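Transcriptional regulator, LacI family (Corynebacterium glutamicum, PDB 3H5T) activates transcription in response to inositol, binding a palindromic promoter motif to control the inositol phosphate synthase gene and others probably serving synthesis of cell wall components and mycothiol. Local coordinates at residues V118-L123 with G140-D145; P160-G165 with Q217-R222; R23-N28 with E34-E39; G69-L74 with T331-I336. One frame throughout, in Å; residues are numbered along the deposited sequence.

Contacts 1, 2 and 4 form one cluster in the effector-binding region, whereas contact 3 stands alone in the DNA-binding headpiece. Contact 1 lies with its centre about 16 Å from that of contact 2 and touches it through I144 CG2 and E163 OE1, 3.6 Å apart. It also meets contact 4, where H143 CB is 4.0 Å from L74 CD1. The centres of contacts 2 and 4 are about 20 Å apart. Contact 2 joins the two subdomains, between which LacI-family proteins bind their effectors; inositol probably binds there too. Contact 3 is remote: its nearest atoms are about 30 Å from contact 4 and about 46 Å from contact 2.

Contact 1 of 4, residues V118-L123 with G140-D145; sequences VSAQQL and GDPHID
A120 and L123 of helix 117-125 face P142 and H143 at the start of helix 142-150, a helix-helix contact within the periplasmic-binding-protein-like alpha/beta subdomain. The two helices belong to successive beta-alpha-beta crossovers, from strand 103-108 to 132-135 and from 132-135 to 154-157. Their closest CA atoms, of A120 and H143, are 5.1 Å apart, a spacing made possible by the small alanine. Along 140-145, D141 comes first among the residues that shape the site: it occupies the N-cap position, and its carboxylate accepts from H143 N, although the modelled place of OD2 is doubtful. P142 follows and offers both backbone and ring, its O lying 3.7 Å from A120 CB and its CB 4.0 Å from the same methyl. H143 carries most of the contact on this side. With CG anti to the carbonyl carbon (chi1 -64°), the imidazole swings round so that A120 CB stands over one face, 3.7 Å from the ring centroid and 27° off the normal, a CH-pi contact. I144 points away from helix 117-125, while P142 and D145 touch H117. L123 completes the contact with H143, and both also touch A109. With L123 CG anti to the backbone N (chi1 175°), its CD2 is carried toward the imidazole, approaching obliquely, 3.8 Å from H143 CE1.

Contact 2 of 4, residues P160-G165 with Q217-R222; sequences PAREEG and QYQVQR
P160 and Q219 bring the two backbones nearest, their CA atoms 6.9 Å apart, and both segments are irregular here: a cis peptide bond precedes P160, and Y218 centres an inverse gamma turn. That separation is wide for direct backbone pairing, and the Q219 side chain spans it. Extended beyond CG, it brings its terminal amide to P160, A161 and R162. The modelled NE2 lies 3.0 Å from A161 N, but the amide is probably turned over; with the group reversed, this approach may be a hydrogen bond. The same end of Q219 also lies beside A161 CB. R162 reaches the amide from the other segment, its chain bent at chi3 (-71°). The bend turns the guanidinium back over its own neighbour, so that A161 CB lies 3.6 Å above one face of the group, toward its rim. Guanidinium and amide planes are inclined by 41°. R162 NH2 also comes within 4.6 Å of R222 NH2, which gathers two like charges beside Q219. V220 is the N-cap residue of helix 221-235, just past this bridging glutamine. On the other segment, P160 packs on I144 of helix 142-150, and E163 forms salt bridges with R148 and K139. The contact therefore joins the loop between strands 154-157 and 168-171 of one subdomain to the turn that leads into helix 221-235 in the other, across the interdomain cleft characteristic of the LacI family.

Contact 3 of 4, residues R23-N28 with E34-E39; sequences RTTVSN and EQLSAE
The amide groups of N28 and Q35 stand nearly perpendicular, their planes 88° apart, and meet through the Q35 aliphatic chain. Q35 CB lies over one face of the N28 amide, 3.7 Å from N28 ND2. A bend at chi2 (-84°) turns the Q35 amide away from the face over which CB lies. A water lies between the polar ends: it accepts from N28 ND2 at 3.0 Å and donates to Q35 OE1, though the latter distance is short enough to make its place doubtful. Next along the chain, L36 supplies the apolar part. Its CD2 rests 3.7 Å from T25 O and 4.5 Å from N28 CB, placing the methyl against the side of helix 23-31 that carries T25 and N28. The leucine also touches R41 and I44, which extends the contact to helix 38-50. T25 packs on L40 of that helix, while its OG1 accepts from S22 N. The buried V26 points away from 34-39 into the core, against L12 and I15 of helix 11-19 and I44. The geometry thus ties the recognition helix of the helix-turn-helix to the turn leading into the third helix, as in the three-helix LacI-type DNA-binding headpiece.

Contact 4 of 4, residues G69-L74 with T331-I336; sequences GAIGVL and TLLKMI
I71 meets L332, L333 and I336 through aliphatic carbon alone, a strand-helix packing in the alpha/beta subdomain. The axes of strand 70-74 and helix 331-336 approach to 10.5 Å, with 132° between their N-to-C directions, so the helix runs obliquely back across the strand. Three apolar contacts define the interface. L332 CD2 touches the branch point itself, 4.0 Å from I71 CB. L333 comes in at about a right angle to I71, and its CD2 lies 3.9 Å from I71 CG2. The more distant I336 CD1 reaches that same methyl at 4.5 Å. With CG2 anti to the carbonyl carbon and beside the backbone N (chi1 66° to CG1), I71 directs this branch to L333 and I336 together. Backbone hydrogen bonding is separate from this packing: I71 pairs with Q103 and T105, and G72 with G131 and V133, fixing the strand between 103-108 and 132-135. L332 also touches V133 and V155, which spreads the helix interface over the sheet, while I71 touches L104 of the neighbouring strand. The chemistry is therefore divided by direction: main-chain polar groups join strand to strand, whereas branched hydrocarbon side chains hold the helix against the sheet by dispersion and burial of apolar surface.

Contact 1 of 4, residues V118-L123 with G140-D145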
# COMPACT_ATOMS: atom_id res chain seq x y z
N VAL A 118 21.50 8.89 -15.38
CA VAL A 118 21.47 8.29 -16.71
C VAL A 118 20.78 6.93 -16.67
O VAL A 118 20.09 6.54 -17.61
CB VAL A 118 22.88 8.12 -17.31
CG1 VAL A 118 23.69 7.14 -16.49
CG2 VAL A 118 22.76 7.63 -18.75
N SER A 119 20.97 6.20 -15.58
CA SER A 119 20.34 4.89 -15.45
C SER A 119 18.83 5.06 -15.29
O SER A 119 18.04 4.40 -15.97
CB SER A 119 20.89 4.15 -14.23
OG SER A 119 22.30 4.00 -14.31
N ALA A 120 18.44 5.97 -14.40
CA ALA A 120 17.03 6.23 -14.14
C ALA A 120 16.30 6.77 -15.36
O ALA A 120 15.17 6.38 -15.65
CB ALA A 120 16.89 7.20 -12.98
N GLN A 121 16.96 7.66 -16.09
CA GLN A 121 16.37 8.27 -17.27
C GLN A 121 16.19 7.31 -18.44
O GLN A 121 15.28 7.49 -19.26
CB GLN A 121 17.19 9.50 -17.67
CG GLN A 121 17.23 10.53 -16.53
CD GLN A 121 18.18 11.70 -16.76
OE1 GLN A 121 19.28 11.54 -17.32
NE2 GLN A 121 17.77 12.89 -16.31
N GLN A 122 17.03 6.29 -18.53
CA GLN A 122 16.88 5.30 -19.60
C GLN A 122 15.72 4.37 -19.26
O GLN A 122 14.99 3.93 -20.14
CB GLN A 122 18.15 4.48 -19.77
CG GLN A 122 19.27 5.22 -20.43
CD GLN A 122 20.42 4.32 -20.82
OE1 GLN A 122 21.38 4.76 -21.45
NE2 GLN A 122 20.31 3.04 -20.45
N LEU A 123 15.57 4.07 -17.99
CA LEU A 123 14.47 3.21 -17.57
C LEU A 123 13.17 3.95 -17.88
O LEU A 123 12.30 3.42 -18.58
CB LEU A 123 14.56 2.93 -16.06
CG LEU A 123 13.37 2.14 -15.50
CD1 LEU A 123 13.23 0.84 -16.29
CD2 LEU A 123 13.56 1.84 -14.01
N GLY A 140 13.91 12.46 -3.30
CA GLY A 140 15.23 12.59 -3.89
C GLY A 140 15.63 11.42 -4.78
O GLY A 140 16.79 11.29 -5.16
N ASP A 141 14.66 10.57 -5.11
CA ASP A 141 14.92 9.42 -5.98
C ASP A 141 15.13 9.93 -7.41
O ASP A 141 14.31 10.67 -7.95
CB ASP A 141 13.73 8.46 -5.93
CG ASP A 141 13.98 7.18 -6.72
OD1 ASP A 141 14.50 6.20 -6.15
OD2 ASP A 141 13.67 7.18 -7.92
N PRO A 142 16.24 9.52 -8.05
CA PRO A 142 16.50 9.97 -9.42
C PRO A 142 15.43 9.62 -10.44
O PRO A 142 15.37 10.23 -11.51
CB PRO A 142 17.86 9.36 -9.73
CG PRO A 142 17.85 8.09 -8.93
CD PRO A 142 17.24 8.54 -7.61
N HIS A 143 14.59 8.64 -10.14
CA HIS A 143 13.52 8.27 -11.07
C HIS A 143 12.46 9.36 -11.12
O HIS A 143 11.86 9.61 -12.16
CB HIS A 143 12.92 6.92 -10.67
CG HIS A 143 13.90 5.79 -10.74
ND1 HIS A 143 14.30 5.23 -11.94
CD2 HIS A 143 14.66 5.21 -9.78
CE1 HIS A 143 15.26 4.35 -11.71
NE2 HIS A 143 15.50 4.32 -10.41
N ILE A 144 12.25 10.03 -9.98
CA ILE A 144 11.30 11.13 -9.91
C ILE A 144 11.76 12.22 -10.88
O ILE A 144 10.96 12.72 -11.68
CB ILE A 144 11.25 11.73 -8.48
CG1 ILE A 144 10.69 10.70 -7.49
CG2 ILE A 144 10.40 13.00 -8.49
CD1 ILE A 144 9.27 10.28 -7.76
N ASP A 145 13.04 12.57 -10.81
CA ASP A 145 13.61 13.60 -11.68
C ASP A 145 13.55 13.16 -13.15
O ASP A 145 13.31 13.98 -14.04
CB ASP A 145 15.07 13.90 -11.31
CG ASP A 145 15.24 14.32 -9.85
OD1 ASP A 145 14.50 15.22 -9.39
OD2 ASP A 145 16.11 13.75 -9.17

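Contact 2 of 4, residues P160-G165 with Q217-R222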
# COMPACT_ATOMS: atom_id res chain seq x y z
N PRO A 160 7.05 10.33 -2.70
CA PRO A 160 7.45 11.50 -1.93
C PRO A 160 6.44 12.64 -1.96
O PRO A 160 5.80 12.89 -2.98
CB PRO A 160 8.76 11.90 -2.59
CG PRO A 160 8.39 11.71 -4.04
CD PRO A 160 7.68 10.36 -4.04
N ALA A 161 6.32 13.32 -0.84
CA ALA A 161 5.42 14.45 -0.70
C ALA A 161 6.09 15.70 -1.22
O ALA A 161 7.31 15.75 -1.35
CB ALA A 161 5.05 14.65 0.77
N ARG A 162 5.28 16.71 -1.52
CA ARG A 162 5.78 17.99 -1.96
C ARG A 162 6.62 18.02 -3.24
O ARG A 162 7.65 18.68 -3.29
CB ARG A 162 6.56 18.64 -0.82
CG ARG A 162 5.71 18.94 0.43
CD ARG A 162 6.55 19.43 1.60
NE ARG A 162 7.38 18.35 2.14
CZ ARG A 162 6.92 17.36 2.91
NH1 ARG A 162 5.63 17.31 3.25
NH2 ARG A 162 7.75 16.41 3.33
N GLU A 163 6.18 17.30 -4.27
CA GLU A 163 6.88 17.34 -5.56
C GLU A 163 6.02 18.27 -6.40
O GLU A 163 4.81 18.13 -6.42
CB GLU A 163 6.93 15.96 -6.22
CG GLU A 163 8.03 15.04 -5.71
CD GLU A 163 9.42 15.63 -5.89
OE1 GLU A 163 9.71 16.16 -6.98
OE2 GLU A 163 10.23 15.56 -4.94
N GLU A 164 6.64 19.22 -7.07
CA GLU A 164 5.87 20.16 -7.89
C GLU A 164 5.26 19.50 -9.12
O GLU A 164 5.90 18.70 -9.79
CB GLU A 164 6.76 21.33 -8.32
CG GLU A 164 6.05 22.34 -9.22
CD GLU A 164 7.01 23.28 -9.90
OE1 GLU A 164 7.95 22.79 -10.57
OE2 GLU A 164 6.83 24.51 -9.79
N GLY A 165 4.00 19.83 -9.40
CA GLY A 165 3.31 19.29 -10.56
C GLY A 165 2.92 17.82 -10.47
O GLY A 165 2.53 17.22 -11.47
N GLN A 217 15.32 9.46 3.87
CA GLN A 217 14.62 10.03 2.73
C GLN A 217 13.31 9.28 2.45
O GLN A 217 12.48 9.72 1.67
CB GLN A 217 15.50 9.99 1.47
CG GLN A 217 16.73 10.90 1.53
CD GLN A 217 16.37 12.32 1.90
OE1 GLN A 217 15.53 12.96 1.26
NE2 GLN A 217 17.00 12.82 2.96
N TYR A 218 13.14 8.13 3.09
CA TYR A 218 11.91 7.39 2.89
C TYR A 218 10.91 7.87 3.92
O TYR A 218 10.81 7.34 5.02
CB TYR A 218 12.14 5.88 3.03
CG TYR A 218 12.65 5.21 1.76
CD1 TYR A 218 11.77 4.83 0.73
CD2 TYR A 218 14.02 4.97 1.57
CE1 TYR A 218 12.23 4.24 -0.45
CE2 TYR A 218 14.50 4.38 0.40
CZ TYR A 218 13.60 4.02 -0.61
OH TYR A 218 14.08 3.47 -1.78
N GLN A 219 10.18 8.93 3.57
CA GLN A 219 9.15 9.48 4.44
C GLN A 219 8.20 8.29 4.63
O GLN A 219 8.31 7.31 3.90
CB GLN A 219 8.45 10.64 3.72
CG GLN A 219 9.42 11.73 3.26
CD GLN A 219 8.84 12.62 2.16
OE1 GLN A 219 9.43 13.64 1.79
NE2 GLN A 219 7.68 12.25 1.64
N VAL A 220 7.27 8.37 5.57
CA VAL A 220 6.35 7.26 5.85
C VAL A 220 7.08 6.47 6.94
O VAL A 220 6.65 6.47 8.09
CB VAL A 220 6.10 6.31 4.61
CG1 VAL A 220 5.22 5.13 5.01
CG2 VAL A 220 5.41 7.07 3.50
N GLN A 221 8.19 5.83 6.58
CA GLN A 221 8.97 5.09 7.55
C GLN A 221 9.44 6.07 8.61
O GLN A 221 9.17 5.91 9.79
CB GLN A 221 10.18 4.44 6.89
CG GLN A 221 9.80 3.39 5.89
CD GLN A 221 8.81 2.42 6.45
OE1 GLN A 221 9.08 1.76 7.44
NE2 GLN A 221 7.64 2.34 5.82
N ARG A 222 10.14 7.11 8.16
CA ARG A 222 10.65 8.14 9.04
C ARG A 222 9.52 8.77 9.84
O ARG A 222 9.62 8.92 11.05
CB ARG A 222 11.35 9.23 8.22
CG ARG A 222 11.92 10.38 9.05
CD ARG A 222 12.31 11.54 8.15
NE ARG A 222 11.13 12.14 7.53
CZ ARG A 222 11.17 13.01 6.52
NH1 ARG A 222 12.33 13.39 6.00
NH2 ARG A 222 10.05 13.50 6.04

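Contact 3 of 4, residues R23-N28 with E34-E39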
# COMPACT_ATOMS: atom_id res chain seq x y z
N ARG A 23 -34.15 -17.79 -20.13
CA ARG A 23 -32.83 -17.18 -20.12
C ARG A 23 -32.14 -17.48 -21.46
O ARG A 23 -31.33 -16.69 -21.93
CB ARG A 23 -31.98 -17.69 -18.96
CG ARG A 23 -31.43 -19.06 -19.20
CD ARG A 23 -30.37 -19.41 -18.19
NE ARG A 23 -29.61 -20.56 -18.65
CZ ARG A 23 -28.75 -21.25 -17.91
NH1 ARG A 23 -28.53 -20.90 -16.65
NH2 ARG A 23 -28.11 -22.28 -18.44
N THR A 24 -32.46 -18.62 -22.06
CA THR A 24 -31.88 -18.97 -23.35
C THR A 24 -32.43 -18.00 -24.40
O THR A 24 -31.72 -17.63 -25.34
CB THR A 24 -32.22 -20.43 -23.75
OG1 THR A 24 -31.67 -21.33 -22.79
CG2 THR A 24 -31.64 -20.76 -25.11
N THR A 25 -33.68 -17.58 -24.22
CA THR A 25 -34.31 -16.63 -25.14
C THR A 25 -33.45 -15.37 -25.14
O THR A 25 -33.08 -14.85 -26.19
CB THR A 25 -35.73 -16.22 -24.69
OG1 THR A 25 -36.49 -17.38 -24.32
CG2 THR A 25 -36.44 -15.50 -25.81
N VAL A 26 -33.12 -14.90 -23.93
CA VAL A 26 -32.31 -13.70 -23.75
C VAL A 26 -30.92 -13.89 -24.37
O VAL A 26 -30.40 -13.00 -25.02
CB VAL A 26 -32.14 -13.34 -22.24
CG1 VAL A 26 -31.21 -12.13 -22.08
CG2 VAL A 26 -33.50 -13.06 -21.62
N SER A 27 -30.34 -15.07 -24.15
CA SER A 27 -29.02 -15.37 -24.69
C SER A 27 -29.03 -15.30 -26.23
O SER A 27 -28.14 -14.69 -26.84
CB SER A 27 -28.58 -16.76 -24.24
OG SER A 27 -27.23 -16.99 -24.61
N ASN A 28 -30.03 -15.93 -26.85
CA ASN A 28 -30.12 -15.93 -28.31
C ASN A 28 -30.11 -14.50 -28.84
O ASN A 28 -29.57 -14.23 -29.91
CB ASN A 28 -31.40 -16.65 -28.76
CG ASN A 28 -31.35 -18.13 -28.47
OD1 ASN A 28 -30.28 -18.69 -28.27
ND2 ASN A 28 -32.51 -18.78 -28.45
N GLU A 34 -30.92 -14.89 -35.11
CA GLU A 34 -31.86 -15.53 -36.03
C GLU A 34 -32.91 -16.41 -35.34
O GLU A 34 -33.94 -16.72 -35.94
CB GLU A 34 -31.10 -16.33 -37.11
CG GLU A 34 -30.41 -17.63 -36.66
CD GLU A 34 -29.24 -17.43 -35.71
OE1 GLU A 34 -28.47 -16.45 -35.87
OE2 GLU A 34 -29.07 -18.27 -34.79
N GLN A 35 -32.66 -16.81 -34.10
CA GLN A 35 -33.58 -17.66 -33.35
C GLN A 35 -34.85 -16.96 -32.85
O GLN A 35 -35.73 -17.59 -32.28
CB GLN A 35 -32.86 -18.29 -32.15
CG GLN A 35 -31.82 -19.34 -32.52
CD GLN A 35 -32.43 -20.71 -32.71
OE1 GLN A 35 -32.94 -21.32 -31.77
NE2 GLN A 35 -32.39 -21.20 -33.94
N LEU A 36 -34.93 -15.65 -33.04
CA LEU A 36 -36.09 -14.90 -32.59
C LEU A 36 -36.41 -13.72 -33.50
O LEU A 36 -35.57 -13.31 -34.31
CB LEU A 36 -35.88 -14.42 -31.14
CG LEU A 36 -34.52 -13.88 -30.72
CD1 LEU A 36 -34.14 -12.68 -31.56
CD2 LEU A 36 -34.56 -13.52 -29.25
N SER A 37 -37.62 -13.18 -33.39
CA SER A 37 -38.03 -12.06 -34.23
C SER A 37 -37.24 -10.79 -33.95
O SER A 37 -36.70 -10.62 -32.85
CB SER A 37 -39.53 -11.78 -34.04
OG SER A 37 -39.80 -11.44 -32.70
N ALA A 38 -37.16 -9.90 -34.93
CA ALA A 38 -36.44 -8.64 -34.77
C ALA A 38 -37.06 -7.81 -33.65
O ALA A 38 -36.38 -6.98 -33.03
CB ALA A 38 -36.45 -7.86 -36.07
N GLU A 39 -38.35 -8.02 -33.39
CA GLU A 39 -39.05 -7.28 -32.35
C GLU A 39 -38.73 -7.75 -30.92
O GLU A 39 -38.60 -6.93 -30.02
CB GLU A 39 -40.56 -7.32 -32.60
CG GLU A 39 -41.00 -6.66 -33.90
CD GLU A 39 -40.92 -7.57 -35.12
OE1 GLU A 39 -41.97 -7.78 -35.77
OE2 GLU A 39 -39.82 -8.08 -35.45
O HOH W 1 -32.66 -21.60 -29.32

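Contact 4 of 4, residues G69-L74 with T331-I336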
# COMPACT_ATOMS: atom_id res chain seq x y z
N GLY A 69 -4.92 3.59 -24.40
CA GLY A 69 -3.46 3.54 -24.31
C GLY A 69 -3.01 2.71 -23.12
O GLY A 69 -3.59 1.67 -22.83
N ALA A 70 -1.96 3.15 -22.42
CA ALA A 70 -1.48 2.42 -21.25
C ALA A 70 -0.92 3.33 -20.18
O ALA A 70 -0.39 4.39 -20.48
CB ALA A 70 -0.42 1.40 -21.66
N ILE A 71 -1.06 2.92 -18.92
CA ILE A 71 -0.53 3.69 -17.79
C ILE A 71 0.46 2.81 -17.03
O ILE A 71 0.33 1.58 -17.01
CB ILE A 71 -1.64 4.17 -16.81
CG1 ILE A 71 -2.28 2.98 -16.11
CG2 ILE A 71 -2.69 4.98 -17.57
CD1 ILE A 71 -3.31 3.36 -15.06
N GLY A 72 1.46 3.43 -16.41
CA GLY A 72 2.44 2.67 -15.66
C GLY A 72 2.45 2.92 -14.16
O GLY A 72 1.77 3.81 -13.65
N VAL A 73 3.22 2.10 -13.45
CA VAL A 73 3.37 2.21 -12.01
C VAL A 73 4.85 1.97 -11.71
O VAL A 73 5.36 0.86 -11.92
CB VAL A 73 2.51 1.18 -11.26
CG1 VAL A 73 2.70 1.33 -9.75
CG2 VAL A 73 1.05 1.37 -11.63
N LEU A 74 5.53 3.00 -11.23
CA LEU A 74 6.94 2.88 -10.92
C LEU A 74 7.07 2.33 -9.52
O LEU A 74 6.61 2.93 -8.55
CB LEU A 74 7.63 4.24 -11.01
CG LEU A 74 9.15 4.17 -10.86
CD1 LEU A 74 9.81 4.85 -12.06
CD2 LEU A 74 9.56 4.82 -9.56
N THR A 331 -6.92 9.83 -10.54
CA THR A 331 -6.27 11.12 -10.59
C THR A 331 -5.39 11.17 -11.83
O THR A 331 -5.37 12.17 -12.54
CB THR A 331 -5.42 11.34 -9.34
OG1 THR A 331 -6.26 11.31 -8.18
CG2 THR A 331 -4.71 12.67 -9.39
N LEU A 332 -4.66 10.09 -12.09
CA LEU A 332 -3.78 10.04 -13.25
C LEU A 332 -4.58 10.21 -14.54
O LEU A 332 -4.26 11.08 -15.36
CB LEU A 332 -3.00 8.71 -13.28
CG LEU A 332 -1.99 8.56 -14.42
CD1 LEU A 332 -1.03 9.73 -14.41
CD2 LEU A 332 -1.22 7.25 -14.28
N LEU A 333 -5.61 9.39 -14.72
CA LEU A 333 -6.44 9.47 -15.91
C LEU A 333 -7.03 10.87 -16.11
O LEU A 333 -7.03 11.38 -17.22
CB LEU A 333 -7.55 8.42 -15.86
CG LEU A 333 -7.04 6.98 -15.92
CD1 LEU A 333 -8.22 6.01 -15.98
CD2 LEU A 333 -6.15 6.82 -17.14
N LYS A 334 -7.54 11.48 -15.04
CA LYS A 334 -8.09 12.83 -15.16
C LYS A 334 -7.00 13.81 -15.58
O LYS A 334 -7.28 14.79 -16.29
CB LYS A 334 -8.69 13.31 -13.84
CG LYS A 334 -10.09 12.85 -13.57
CD LYS A 334 -10.55 13.38 -12.22
CE LYS A 334 -12.01 13.08 -11.97
NZ LYS A 334 -12.29 11.63 -12.15
N MET A 335 -5.77 13.57 -15.13
CA MET A 335 -4.64 14.44 -15.48
C MET A 335 -4.38 14.35 -16.99
O MET A 335 -4.26 15.36 -17.68
CB MET A 335 -3.36 14.01 -14.75
CG MET A 335 -3.15 14.54 -13.34
SD MET A 335 -1.60 13.90 -12.60
CE MET A 335 -0.44 15.04 -13.28
N ILE A 336 -4.28 13.12 -17.48
CA ILE A 336 -4.03 12.85 -18.89
C ILE A 336 -5.19 13.38 -19.73
O ILE A 336 -5.00 13.76 -20.89
CB ILE A 336 -3.85 11.32 -19.13
CG1 ILE A 336 -2.55 10.85 -18.47
CG2 ILE A 336 -3.83 11.00 -20.63
CD1 ILE A 336 -2.35 9.35 -18.53